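Local coordinates for protein NADH-rubredoxin oxidoreductase (Clostridium acetobutylicum, PDB 3KLJ) that transfers electrons from NADH through its bound FAD to rubredoxin, feeding the chain that scavenges dioxygen in an obligate anaerobe, at residues K336-M341 and A350-D355; K327-T332 and S376-I381; P181-L186 and D319-K324; G311-S316 and G354-G359. All blocks are in the same frame, centred on the assembly; numbering follows the deposited sequence.

Contact 1 of 4, residues K336-M341 and A350-D355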
loop_
_atom_site.group_PDB
_atom_site.type_symbol
_atom_site.label_atom_id
_atom_site.label_comp_id
_atom_site.label_asym_id
_atom_site.label_seq_id
_atom_site.Cartn_x
_atom_site.Cartn_y
_atom_site.Cartn_z
ATOM N N LYS A 336 17.131 3.973 19.784
ATOM C CA LYS A 336 16.907 2.873 18.851
ATOM C C LYS A 336 16.473 1.556 19.497
ATOM O O LYS A 336 16.728 1.313 20.670
ATOM C CB LYS A 336 18.132 2.666 17.946
ATOM C CG LYS A 336 19.354 2.076 18.623
ATOM C CD LYS A 336 20.551 1.975 17.655
ATOM C CE LYS A 336 21.261 3.321 17.501
ATOM N NZ LYS A 336 22.446 3.238 16.608
ATOM N N TYR A 337 15.781 0.732 18.716
ATOM C CA TYR A 337 15.383 -0.594 19.142
ATOM C C TYR A 337 15.833 -1.555 18.061
ATOM O O TYR A 337 15.658 -1.292 16.858
ATOM C CB TYR A 337 13.856 -0.693 19.358
ATOM C CG TYR A 337 13.398 -2.107 19.661
ATOM C CD1 TYR A 337 13.410 -2.604 20.973
ATOM C CD2 TYR A 337 12.998 -2.967 18.636
ATOM C CE1 TYR A 337 13.012 -3.907 21.257
ATOM C CE2 TYR A 337 12.598 -4.272 18.905
ATOM C CZ TYR A 337 12.605 -4.735 20.220
ATOM O OH TYR A 337 12.221 -6.029 20.490
ATOM N N ILE A 338 16.428 -2.661 18.489
ATOM C CA ILE A 338 16.895 -3.689 17.566
ATOM C C ILE A 338 16.348 -5.032 18.008
ATOM O O ILE A 338 16.414 -5.367 19.184
ATOM C CB ILE A 338 18.436 -3.780 17.540
ATOM C CG1 ILE A 338 19.041 -2.443 17.100
ATOM C CG2 ILE A 338 18.898 -4.958 16.645
ATOM C CD1 ILE A 338 20.513 -2.257 17.486
ATOM N N VAL A 339 15.795 -5.786 17.062
ATOM C CA VAL A 339 15.489 -7.189 17.300
ATOM C C VAL A 339 15.977 -8.014 16.113
ATOM O O VAL A 339 15.781 -7.650 14.947
ATOM C CB VAL A 339 13.983 -7.448 17.670
ATOM C CG1 VAL A 339 13.032 -7.105 16.516
ATOM C CG2 VAL A 339 13.780 -8.881 18.139
ATOM N N CYS A 340 16.640 -9.119 16.429
ATOM C CA CYS A 340 17.270 -9.946 15.427
ATOM C C CYS A 340 16.927 -11.407 15.739
ATOM O O CYS A 340 17.179 -11.893 16.844
ATOM C CB CYS A 340 18.778 -9.656 15.467
ATOM S SG CYS A 340 19.821 -10.640 14.456
ATOM N N MET A 341 16.320 -12.092 14.772
ATOM C CA MET A 341 15.841 -13.463 14.970
ATOM C C MET A 341 16.600 -14.445 14.083
ATOM O O MET A 341 16.708 -14.254 12.868
ATOM C CB MET A 341 14.333 -13.550 14.722
ATOM C CG MET A 341 13.519 -12.618 15.605
ATOM S SD MET A 341 11.734 -12.673 15.332
ATOM C CE MET A 341 11.162 -11.679 16.708
ATOM N N ALA A 350 14.391 -9.593 11.198
ATOM C CA ALA A 350 14.919 -8.498 11.996
ATOM C C ALA A 350 14.088 -7.248 11.804
ATOM O O ALA A 350 13.529 -7.021 10.719
ATOM C CB ALA A 350 16.360 -8.219 11.625
ATOM N N ALA A 351 14.032 -6.429 12.851
ATOM C CA ALA A 351 13.467 -5.098 12.743
ATOM C C ALA A 351 14.303 -4.118 13.547
ATOM O O ALA A 351 14.846 -4.462 14.600
ATOM C CB ALA A 351 11.992 -5.086 13.220
ATOM N N VAL A 352 14.410 -2.899 13.052
ATOM C CA VAL A 352 15.144 -1.851 13.753
ATOM C C VAL A 352 14.311 -0.588 13.694
ATOM O O VAL A 352 13.818 -0.197 12.619
ATOM C CB VAL A 352 16.541 -1.569 13.128
ATOM C CG1 VAL A 352 17.288 -0.493 13.912
ATOM C CG2 VAL A 352 17.390 -2.821 13.093
ATOM N N ILE A 353 14.147 0.027 14.854
ATOM C CA ILE A 353 13.494 1.319 14.980
ATOM C C ILE A 353 14.605 2.326 15.273
ATOM O O ILE A 353 15.398 2.118 16.191
ATOM C CB ILE A 353 12.463 1.327 16.157
ATOM C CG1 ILE A 353 11.484 0.138 16.064
ATOM C CG2 ILE A 353 11.710 2.667 16.214
ATOM C CD1 ILE A 353 10.492 0.031 17.253
ATOM N N GLY A 354 14.693 3.380 14.466
ATOM C CA GLY A 354 15.609 4.483 14.737
ATOM C C GLY A 354 17.047 4.333 14.256
ATOM O O GLY A 354 17.910 5.106 14.666
ATOM N N ASP A 355 17.313 3.353 13.393
ATOM C CA ASP A 355 18.638 3.215 12.764
ATOM C C ASP A 355 18.513 2.516 11.417
ATOM O O ASP A 355 18.715 1.312 11.301
ATOM C CB ASP A 355 19.614 2.469 13.691
ATOM C CG ASP A 355 21.072 2.591 13.246
ATOM O OD1 ASP A 355 21.955 2.248 14.061
ATOM O OD2 ASP A 355 21.350 3.022 12.098
#

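Contact 2 of 4, residues K327-T332 and S376-I381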
loop_
_atom_site.group_PDB
_atom_site.type_symbol
_atom_site.label_atom_id
_atom_site.label_comp_id
_atom_site.label_asym_id
_atom_site.label_seq_id
_atom_site.Cartn_x
_atom_site.Cartn_y
_atom_site.Cartn_z
ATOM N N LYS A 327 17.185 -18.549 18.116
ATOM C CA LYS A 327 17.764 -17.553 19.011
ATOM C C LYS A 327 17.295 -16.137 18.662
ATOM O O LYS A 327 17.127 -15.798 17.485
ATOM C CB LYS A 327 19.289 -17.627 18.960
ATOM C CG LYS A 327 19.996 -17.009 20.157
ATOM C CD LYS A 327 21.500 -17.269 20.098
ATOM C CE LYS A 327 22.150 -16.993 21.449
ATOM N NZ LYS A 327 23.627 -17.186 21.427
ATOM N N VAL A 328 17.100 -15.319 19.697
ATOM C CA VAL A 328 16.659 -13.933 19.559
ATOM C C VAL A 328 17.648 -13.011 20.250
ATOM O O VAL A 328 17.959 -13.198 21.424
ATOM C CB VAL A 328 15.256 -13.714 20.213
ATOM C CG1 VAL A 328 14.868 -12.227 20.218
ATOM C CG2 VAL A 328 14.199 -14.525 19.505
ATOM N N PHE A 329 18.146 -12.023 19.519
ATOM C CA PHE A 329 18.910 -10.925 20.113
ATOM C C PHE A 329 18.126 -9.612 20.060
ATOM O O PHE A 329 17.694 -9.174 18.989
ATOM C CB PHE A 329 20.241 -10.731 19.397
ATOM C CG PHE A 329 21.121 -11.935 19.411
ATOM C CD1 PHE A 329 21.885 -12.236 20.527
ATOM C CD2 PHE A 329 21.203 -12.758 18.296
ATOM C CE1 PHE A 329 22.716 -13.348 20.540
ATOM C CE2 PHE A 329 22.036 -13.880 18.304
ATOM C CZ PHE A 329 22.794 -14.166 19.425
ATOM N N ARG A 330 17.987 -8.978 21.218
ATOM C CA ARG A 330 17.235 -7.745 21.343
ATOM C C ARG A 330 18.117 -6.677 21.987
ATOM O O ARG A 330 18.917 -6.980 22.864
ATOM C CB ARG A 330 15.988 -8.006 22.192
ATOM C CG ARG A 330 15.015 -6.848 22.317
ATOM C CD ARG A 330 13.734 -7.280 23.040
ATOM N NE ARG A 330 12.930 -8.215 22.239
ATOM C CZ ARG A 330 12.855 -9.535 22.437
ATOM N NH1 ARG A 330 13.528 -10.120 23.429
ATOM N NH2 ARG A 330 12.093 -10.276 21.636
ATOM N N SER A 331 17.967 -5.434 21.535
ATOM C CA SER A 331 18.628 -4.290 22.154
ATOM C C SER A 331 17.659 -3.121 22.249
ATOM O O SER A 331 17.044 -2.738 21.247
ATOM C CB SER A 331 19.866 -3.877 21.347
ATOM O OG SER A 331 20.420 -2.666 21.843
ATOM N N THR A 332 17.512 -2.573 23.452
ATOM C CA THR A 332 16.718 -1.372 23.664
ATOM C C THR A 332 17.642 -0.253 24.134
ATOM O O THR A 332 18.321 -0.383 25.151
ATOM C CB THR A 332 15.591 -1.602 24.707
ATOM O OG1 THR A 332 14.751 -2.678 24.277
ATOM C CG2 THR A 332 14.746 -0.347 24.897
ATOM N N SER A 376 27.388 -16.335 19.360
ATOM C CA SER A 376 27.479 -16.290 20.826
ATOM C C SER A 376 26.976 -14.979 21.428
ATOM O O SER A 376 26.652 -14.924 22.620
ATOM C CB SER A 376 28.917 -16.558 21.295
ATOM O OG SER A 376 29.817 -15.570 20.799
ATOM N N SER A 377 26.904 -13.930 20.605
ATOM C CA SER A 377 26.484 -12.621 21.080
ATOM C C SER A 377 25.928 -11.759 19.942
ATOM O O SER A 377 26.206 -12.012 18.765
ATOM C CB SER A 377 27.652 -11.898 21.757
ATOM O OG SER A 377 28.546 -11.378 20.785
ATOM N N LEU A 378 25.147 -10.739 20.304
ATOM C CA LEU A 378 24.674 -9.754 19.331
ATOM C C LEU A 378 25.870 -9.034 18.709
ATOM O O LEU A 378 25.945 -8.870 17.484
ATOM C CB LEU A 378 23.758 -8.723 19.997
ATOM C CG LEU A 378 22.620 -8.075 19.186
ATOM C CD1 LEU A 378 22.178 -6.699 19.770
ATOM C CD2 LEU A 378 22.863 -7.991 17.725
ATOM N N ASP A 379 26.787 -8.585 19.567
ATOM C CA ASP A 379 28.049 -7.982 19.118
ATOM C C ASP A 379 28.721 -8.756 17.987
ATOM O O ASP A 379 29.085 -8.161 16.959
ATOM C CB ASP A 379 29.025 -7.764 20.283
ATOM C CG ASP A 379 28.730 -6.478 21.057
ATOM O OD1 ASP A 379 27.989 -5.611 20.547
ATOM O OD2 ASP A 379 29.247 -6.320 22.173
ATOM N N ALA A 380 28.872 -10.072 18.151
ATOM C CA ALA A 380 29.534 -10.873 17.110
ATOM C C ALA A 380 28.780 -10.838 15.773
ATOM O O ALA A 380 29.386 -10.902 14.704
ATOM C CB ALA A 380 29.749 -12.301 17.576
ATOM N N ILE A 381 27.456 -10.754 15.837
ATOM C CA ILE A 381 26.656 -10.656 14.621
ATOM C C ILE A 381 26.852 -9.281 13.974
ATOM O O ILE A 381 27.153 -9.194 12.788
ATOM C CB ILE A 381 25.175 -10.981 14.882
ATOM C CG1 ILE A 381 25.047 -12.470 15.207
ATOM C CG2 ILE A 381 24.298 -10.585 13.668
ATOM C CD1 ILE A 381 23.713 -12.858 15.713
#

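Contact 3 of 4, residues P181-L186 and D319-K324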
loop_
_atom_site.group_PDB
_atom_site.type_symbol
_atom_site.label_atom_id
_atom_site.label_comp_id
_atom_site.label_asym_id
_atom_site.label_seq_id
_atom_site.Cartn_x
_atom_site.Cartn_y
_atom_site.Cartn_z
ATOM N N PRO A 181 1.220 -1.656 18.834
ATOM C CA PRO A 181 0.950 -1.412 17.415
ATOM C C PRO A 181 1.954 -2.139 16.508
ATOM O O PRO A 181 3.015 -2.596 16.970
ATOM C CB PRO A 181 1.136 0.099 17.293
ATOM C CG PRO A 181 2.248 0.395 18.302
ATOM C CD PRO A 181 1.955 -0.535 19.456
ATOM N N LEU A 182 1.590 -2.252 15.231
ATOM C CA LEU A 182 2.492 -2.689 14.165
ATOM C C LEU A 182 2.932 -4.144 14.327
ATOM O O LEU A 182 4.098 -4.482 14.111
ATOM C CB LEU A 182 3.710 -1.760 14.102
ATOM C CG LEU A 182 3.985 -1.103 12.749
ATOM C CD1 LEU A 182 2.893 -0.073 12.490
ATOM C CD2 LEU A 182 5.376 -0.458 12.741
ATOM N N GLU A 183 1.981 -5.004 14.682
ATOM C CA GLU A 183 2.284 -6.385 15.059
ATOM C C GLU A 183 2.785 -7.256 13.903
ATOM O O GLU A 183 3.259 -8.372 14.123
ATOM C CB GLU A 183 1.067 -7.035 15.737
ATOM C CG GLU A 183 0.050 -7.627 14.764
ATOM C CD GLU A 183 -0.956 -6.614 14.231
ATOM O OE1 GLU A 183 -0.750 -5.386 14.395
ATOM O OE2 GLU A 183 -1.972 -7.065 13.649
ATOM N N ARG A 184 2.671 -6.752 12.678
ATOM C CA ARG A 184 3.168 -7.458 11.495
ATOM C C ARG A 184 4.636 -7.133 11.240
ATOM O O ARG A 184 5.322 -7.870 10.542
ATOM C CB ARG A 184 2.363 -7.095 10.241
ATOM C CG ARG A 184 0.848 -7.195 10.382
ATOM C CD ARG A 184 0.170 -6.598 9.163
ATOM N NE ARG A 184 -0.099 -7.601 8.137
ATOM C CZ ARG A 184 -0.295 -8.891 8.389
ATOM N NH1 ARG A 184 -0.258 -9.339 9.640
ATOM N NH2 ARG A 184 -0.539 -9.735 7.392
ATOM N N GLN A 185 5.108 -6.020 11.800
ATOM C CA GLN A 185 6.474 -5.541 11.523
ATOM C C GLN A 185 7.393 -5.600 12.735
ATOM O O GLN A 185 8.615 -5.618 12.596
ATOM C CB GLN A 185 6.437 -4.107 10.978
ATOM C CG GLN A 185 6.259 -4.044 9.464
ATOM C CD GLN A 185 4.845 -3.747 9.042
ATOM O OE1 GLN A 185 4.069 -3.140 9.784
ATOM N NE2 GLN A 185 4.503 -4.150 7.828
ATOM N N LEU A 186 6.786 -5.630 13.919
ATOM C CA LEU A 186 7.515 -5.547 15.179
ATOM C C LEU A 186 7.127 -6.689 16.110
ATOM O O LEU A 186 5.978 -7.153 16.082
ATOM C CB LEU A 186 7.171 -4.217 15.859
ATOM C CG LEU A 186 8.084 -2.987 15.787
ATOM C CD1 LEU A 186 9.307 -3.138 14.870
ATOM C CD2 LEU A 186 7.313 -1.699 15.515
ATOM N N ASP A 319 9.515 -12.692 8.289
ATOM C CA ASP A 319 8.342 -13.015 9.098
ATOM C C ASP A 319 8.587 -12.781 10.592
ATOM O O ASP A 319 8.967 -13.699 11.318
ATOM C CB ASP A 319 7.909 -14.467 8.830
ATOM C CG ASP A 319 6.722 -14.902 9.681
ATOM O OD1 ASP A 319 5.763 -14.113 9.841
ATOM O OD2 ASP A 319 6.745 -16.048 10.181
ATOM N N ILE A 320 8.371 -11.543 11.034
ATOM C CA ILE A 320 8.490 -11.178 12.450
ATOM C C ILE A 320 7.317 -11.723 13.277
ATOM O O ILE A 320 7.516 -12.263 14.368
ATOM C CB ILE A 320 8.588 -9.633 12.652
ATOM C CG1 ILE A 320 9.845 -9.053 11.992
ATOM C CG2 ILE A 320 8.571 -9.270 14.131
ATOM C CD1 ILE A 320 11.142 -9.224 12.795
ATOM N N GLU A 321 6.100 -11.586 12.757
ATOM C CA GLU A 321 4.893 -11.866 13.546
ATOM C C GLU A 321 4.790 -13.301 14.090
ATOM O O GLU A 321 4.459 -13.499 15.263
ATOM C CB GLU A 321 3.627 -11.500 12.765
ATOM C CG GLU A 321 2.355 -11.538 13.608
ATOM C CD GLU A 321 1.098 -11.197 12.826
ATOM O OE1 GLU A 321 0.054 -10.963 13.473
ATOM O OE2 GLU A 321 1.146 -11.163 11.575
ATOM N N ASN A 322 5.068 -14.290 13.245
ATOM C CA ASN A 322 4.924 -15.693 13.643
ATOM C C ASN A 322 6.252 -16.456 13.673
ATOM O O ASN A 322 6.276 -17.687 13.584
ATOM C CB ASN A 322 3.926 -16.410 12.725
ATOM C CG ASN A 322 2.563 -15.743 12.702
ATOM O OD1 ASN A 322 1.967 -15.579 11.636
ATOM N ND2 ASN A 322 2.060 -15.359 13.876
ATOM N N ASN A 323 7.354 -15.725 13.807
ATOM C CA ASN A 323 8.670 -16.352 13.778
ATOM C C ASN A 323 8.882 -17.323 14.930
ATOM O O ASN A 323 8.559 -17.017 16.085
ATOM C CB ASN A 323 9.782 -15.307 13.757
ATOM C CG ASN A 323 11.026 -15.800 13.044
ATOM O OD1 ASN A 323 11.748 -16.660 13.550
ATOM N ND2 ASN A 323 11.281 -15.261 11.856
ATOM N N LYS A 324 9.387 -18.507 14.594
ATOM C CA LYS A 324 9.854 -19.478 15.575
ATOM C C LYS A 324 11.372 -19.590 15.425
ATOM O O LYS A 324 11.869 -20.496 14.750
ATOM C CB LYS A 324 9.180 -20.840 15.375
ATOM C CG LYS A 324 7.688 -20.859 15.693
ATOM C CD LYS A 324 7.402 -20.834 17.197
ATOM C CE LYS A 324 7.463 -22.233 17.808
ATOM N NZ LYS A 324 6.753 -22.314 19.121
HETATM O O HOH W 1 5.757 -10.331 10.363
#

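Contact 4 of 4, residues G311-S316 and G354-G359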
loop_
_atom_site.group_PDB
_atom_site.type_symbol
_atom_site.label_atom_id
_atom_site.label_comp_id
_atom_site.label_asym_id
_atom_site.label_seq_id
_atom_site.Cartn_x
_atom_site.Cartn_y
_atom_site.Cartn_z
ATOM N N GLY A 311 8.974 11.502 12.785
ATOM C CA GLY A 311 10.424 11.438 12.676
ATOM C C GLY A 311 11.021 10.215 13.342
ATOM O O GLY A 311 12.153 10.271 13.811
ATOM N N ILE A 312 10.249 9.124 13.394
ATOM C CA ILE A 312 10.704 7.826 13.924
ATOM C C ILE A 312 10.720 6.787 12.805
ATOM O O ILE A 312 9.680 6.492 12.203
ATOM C CB ILE A 312 9.820 7.299 15.083
ATOM C CG1 ILE A 312 9.639 8.369 16.163
ATOM C CG2 ILE A 312 10.436 6.037 15.687
ATOM C CD1 ILE A 312 8.671 7.979 17.253
ATOM N N SER A 313 11.896 6.230 12.544
ATOM C CA SER A 313 12.119 5.405 11.363
ATOM C C SER A 313 12.128 3.924 11.692
ATOM O O SER A 313 12.689 3.519 12.715
ATOM C CB SER A 313 13.460 5.773 10.744
ATOM O OG SER A 313 14.511 5.515 11.663
ATOM N N ILE A 314 11.543 3.111 10.812
ATOM C CA ILE A 314 11.455 1.660 11.040
ATOM C C ILE A 314 11.816 0.870 9.795
ATOM O O ILE A 314 11.332 1.170 8.711
ATOM C CB ILE A 314 10.032 1.229 11.483
ATOM C CG1 ILE A 314 9.696 1.827 12.845
ATOM C CG2 ILE A 314 9.917 -0.302 11.536
ATOM C CD1 ILE A 314 8.236 1.824 13.163
ATOM N N ILE A 315 12.676 -0.130 9.937
ATOM C CA ILE A 315 12.797 -1.131 8.884
ATOM C C ILE A 315 12.574 -2.526 9.463
ATOM O O ILE A 315 13.126 -2.879 10.513
ATOM C CB ILE A 315 14.117 -1.037 8.014
ATOM C CG1 ILE A 315 15.157 -2.064 8.426
ATOM C CG2 ILE A 315 14.716 0.387 7.957
ATOM C CD1 ILE A 315 15.143 -3.277 7.562
ATOM N N SER A 316 11.745 -3.300 8.774
ATOM C CA SER A 316 11.367 -4.627 9.230
ATOM C C SER A 316 11.556 -5.607 8.093
ATOM O O SER A 316 11.177 -5.315 6.955
ATOM C CB SER A 316 9.911 -4.634 9.716
ATOM O OG SER A 316 9.537 -5.931 10.143
ATOM N N GLY A 354 14.693 3.380 14.466
ATOM C CA GLY A 354 15.609 4.483 14.737
ATOM C C GLY A 354 17.047 4.333 14.256
ATOM O O GLY A 354 17.910 5.106 14.666
ATOM N N ASP A 355 17.313 3.353 13.393
ATOM C CA ASP A 355 18.638 3.215 12.764
ATOM C C ASP A 355 18.513 2.516 11.417
ATOM O O ASP A 355 18.715 1.312 11.301
ATOM C CB ASP A 355 19.614 2.469 13.691
ATOM C CG ASP A 355 21.072 2.591 13.246
ATOM O OD1 ASP A 355 21.955 2.248 14.061
ATOM O OD2 ASP A 355 21.350 3.022 12.098
ATOM N N VAL A 356 18.153 3.282 10.395
ATOM C CA VAL A 356 17.935 2.727 9.065
ATOM C C VAL A 356 19.210 2.112 8.494
ATOM O O VAL A 356 19.142 1.090 7.805
ATOM C CB VAL A 356 17.338 3.779 8.092
ATOM C CG1 VAL A 356 17.513 3.359 6.634
ATOM C CG2 VAL A 356 15.877 3.994 8.396
ATOM N N SER A 357 20.360 2.713 8.798
ATOM C CA SER A 357 21.653 2.168 8.356
ATOM C C SER A 357 21.855 0.734 8.848
ATOM O O SER A 357 22.307 -0.130 8.090
ATOM C CB SER A 357 22.820 3.048 8.818
ATOM O OG SER A 357 24.056 2.501 8.384
ATOM N N LEU A 358 21.533 0.486 10.118
ATOM C CA LEU A 358 21.649 -0.859 10.675
ATOM C C LEU A 358 20.576 -1.800 10.122
ATOM O O LEU A 358 20.886 -2.924 9.725
ATOM C CB LEU A 358 21.604 -0.846 12.206
ATOM C CG LEU A 358 21.708 -2.202 12.910
ATOM C CD1 LEU A 358 22.960 -3.002 12.539
ATOM C CD2 LEU A 358 21.639 -2.002 14.404
ATOM N N GLY A 359 19.329 -1.337 10.088
ATOM C CA GLY A 359 18.251 -2.131 9.500
ATOM C C GLY A 359 18.608 -2.603 8.094
ATOM O O GLY A 359 18.369 -3.755 7.737
HETATM O O HOH W 2 15.340 1.895 11.512
#

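Contact 1 of 4, residues K336-M341 and A350-D355
Lys-336 and Asp-355 close one end of this antiparallel beta hairpin, strands 337-343 and 346-353 of the C-terminal domain, with a salt bridge of 2.8 Å from NZ to OD1. The lysine places CG between its backbone N and carbonyl carbon (chi1 71°) and bends again at chi3; its chain then runs beside the aspartate, both pointing the same way, and the ammonium comes at OD1 from above the carboxylate plane. With OD2 of Asp-355 turned to the following helix, one carboxylate serves both the residue that leads into strand 337-343 and the start of that helix.

Four backbone hydrogen bonds bind the strands. Tyr-337 and Ile-353 form one hydrogen-bonded pair, N to O 2.9 Å from Tyr-337 to Ile-353 and 2.8 Å for the return bond from Ile-353 N to Tyr-337 O; Val-339 and Ala-351 form the next. Between them the non-hydrogen-bonded pair Ile-338 and Val-352 adds a CA-H...O contact, Val-352 CA to Tyr-337 O at 3.2 Å.

Beta-branched Ile and Val suit extended strands, while the alanines allow close packing. Ile-338 lies beside Val-352 on the face covered by helix 356-367, where Ala-350 is small enough to sit under Leu-362 and Ile-366. On the other face Ile-353 lies aslant to Tyr-337, its CD1 4.0 Å from the tyrosine CB, while the phenol OH bonds to Asp-187 and Arg-330. Beyond the tyrosine, Val-339 CG1 rests 4.0 Å from Ala-351 CB.

Contact 2 of 4, residues K327-T332 and S376-I381
Ser-376 meets Lys-327 at the margin of a helix-on-strand contact, where the short C-terminal helix 378-382 packs against 327-332, an outermost strand of the antiparallel sheet in the C-terminal domain. The lysine chain is extended beyond CG and brings NZ to 4.0 Å from Ser-376 O; its hydrogen bond goes to the preceding carbonyl, Ile-375 O. A long aliphatic chain with a polar tip suits this partly exposed position.

Ser-377 is the N-cap. Its OG accepts from Ala-380 N at 3.0 Å, N-H...O angle 160°, which satisfies an amide that the first turn of a helix cannot supply with a backbone partner. Its peptide also meets the aromatic ring that dominates the contact: Ser-377 C is 3.6 Å from Phe-329 CE1.

Leu-378 begins the helix and lies over one face of that ring, its CA 3.9 Å above the plane and displaced toward the rim. The two side chains slide past each other in opposite directions, bringing Leu-378 CG to 3.6 Å from Phe-329 CB. Farther along the strand, Leu-378 CD1 touches Ser-331 CB, a small residue facing the same way as the phenylalanine.

One turn on, the buried Ile-381 reaches the CD2-CE2 side of the ring and also touches Leu-342 of the neighbouring strand. In Phe-329 a chi1 of -59° sets CG beside the backbone N; the ring meets Leu-378 on one face and Ile-381 along that side. Ile-381 approaches obliquely, its CD1 3.3 Å from Phe-329 CE2 and 3.6 Å from CD2.

Contact 3 of 4, residues P181-L186 and D319-K324
Arg-184 and Glu-321 bring two irregular loops together, their CA atoms 5.2 Å apart, with Ile-320 beginning a type I beta turn that ends at Asn-323. A water ties the backbones, donating to Arg-184 O at 2.5 Å and accepting from Glu-321 N at 2.7 Å.

The extended side chain of Glu-321 crosses Glu-183 O, its CG 3.3 Å from that oxygen. In one of its two modelled conformations Arg-184 brings NH1 to 3.0 Å from Glu-321 OE2, a salt bridge that should be read with caution; guanidinium and carboxylate planes stand 86° apart in that conformer. Glu-183 OE2 lies 4.4 Å from Glu-321 OE1, a like-charge pair. Long charged chains fit these solvent-exposed positions.

The contact spans a domain interface: 181-186 precedes helix 188-199 of the NADH-binding domain, and 319-324 links two strands of the C-terminal domain. Deeper in, the aliphatic Ile-320 packs on the backbone of the other loop. This branched residue, pointing toward that loop, sets CG2 3.6 Å from Leu-186 C and CG1 3.7 Å from Gln-185 O, an oxygen that accepts a hydrogen bond from Ser-316 OG.

Contact 4 of 4, residues G311-S316 and G354-G359
Ser-313 and Gly-354 are joined by the hydrogen bond that holds this strand-to-helix contact of the C-terminal domain: Gly-354 N donates to Ser-313 O at 2.7 Å, with an N-H...O angle of 158°. A water adds a looser link, accepting from Asp-355 N at 3.1 Å and giving a weak bond to the same Ser-313 oxygen. Gly-354 has a positive phi of 85°, a backbone shape that glycine adopts readily, and here the chain turns from strand 346-353 into helix 356-367.

Capping is the second polar element. Asp-355 stands at the N-cap and its OD2 accepts from Leu-358 N, the amide lying well above the carboxylate plane; the short acidic side chain suits a helix start, where its negative charge would interact favourably with the partial positive end of the helix. Its other oxygen is taken by Lys-336.

The rest is van der Waals packing, partly against the helix backbone. Val-356 CG2 lies 3.8 Å from both Ser-313 CB and Ile-315 CG2, and the valine and isoleucine side chains cross at about a right angle. Ile-315, its chi1 of 101° off the usual staggered positions, then reaches the helix backbone, with CG1 3.3 Å from Gly-359 CA and CD1 3.3 Å from Gly-359 O. With only hydrogens on its CA, Gly-359 lets Ile-315 CG1 come this near.

Helix 356-367 thus lies against the Ser-313 and Ile-315 face of strand 312-317. Ile-312 and Ile-314 lie on the opposite face and touch helix 188-199, and the strand itself runs between strands 306-309 and 346-353.

Contacts 1, 2 and 4 all reach the antiparallel sheet of the C-terminal domain. Contact 1 is the buried one, held by paired backbone bonds, and contact 4 shares Gly-354 and Asp-355 with it: Val-352 N probably bonds to Ile-315 O, joining the two through neighbouring strands. Contact 2 lies at the surface on an edge strand and has no hydrogen bond between its segments; a probable bond from Cys-340 N to Phe-329 O connects it with contact 1. Contact 3, partly buried, relies on a water and a less certain salt bridge between loops of different domains, and meets contact 4 through Ser-316.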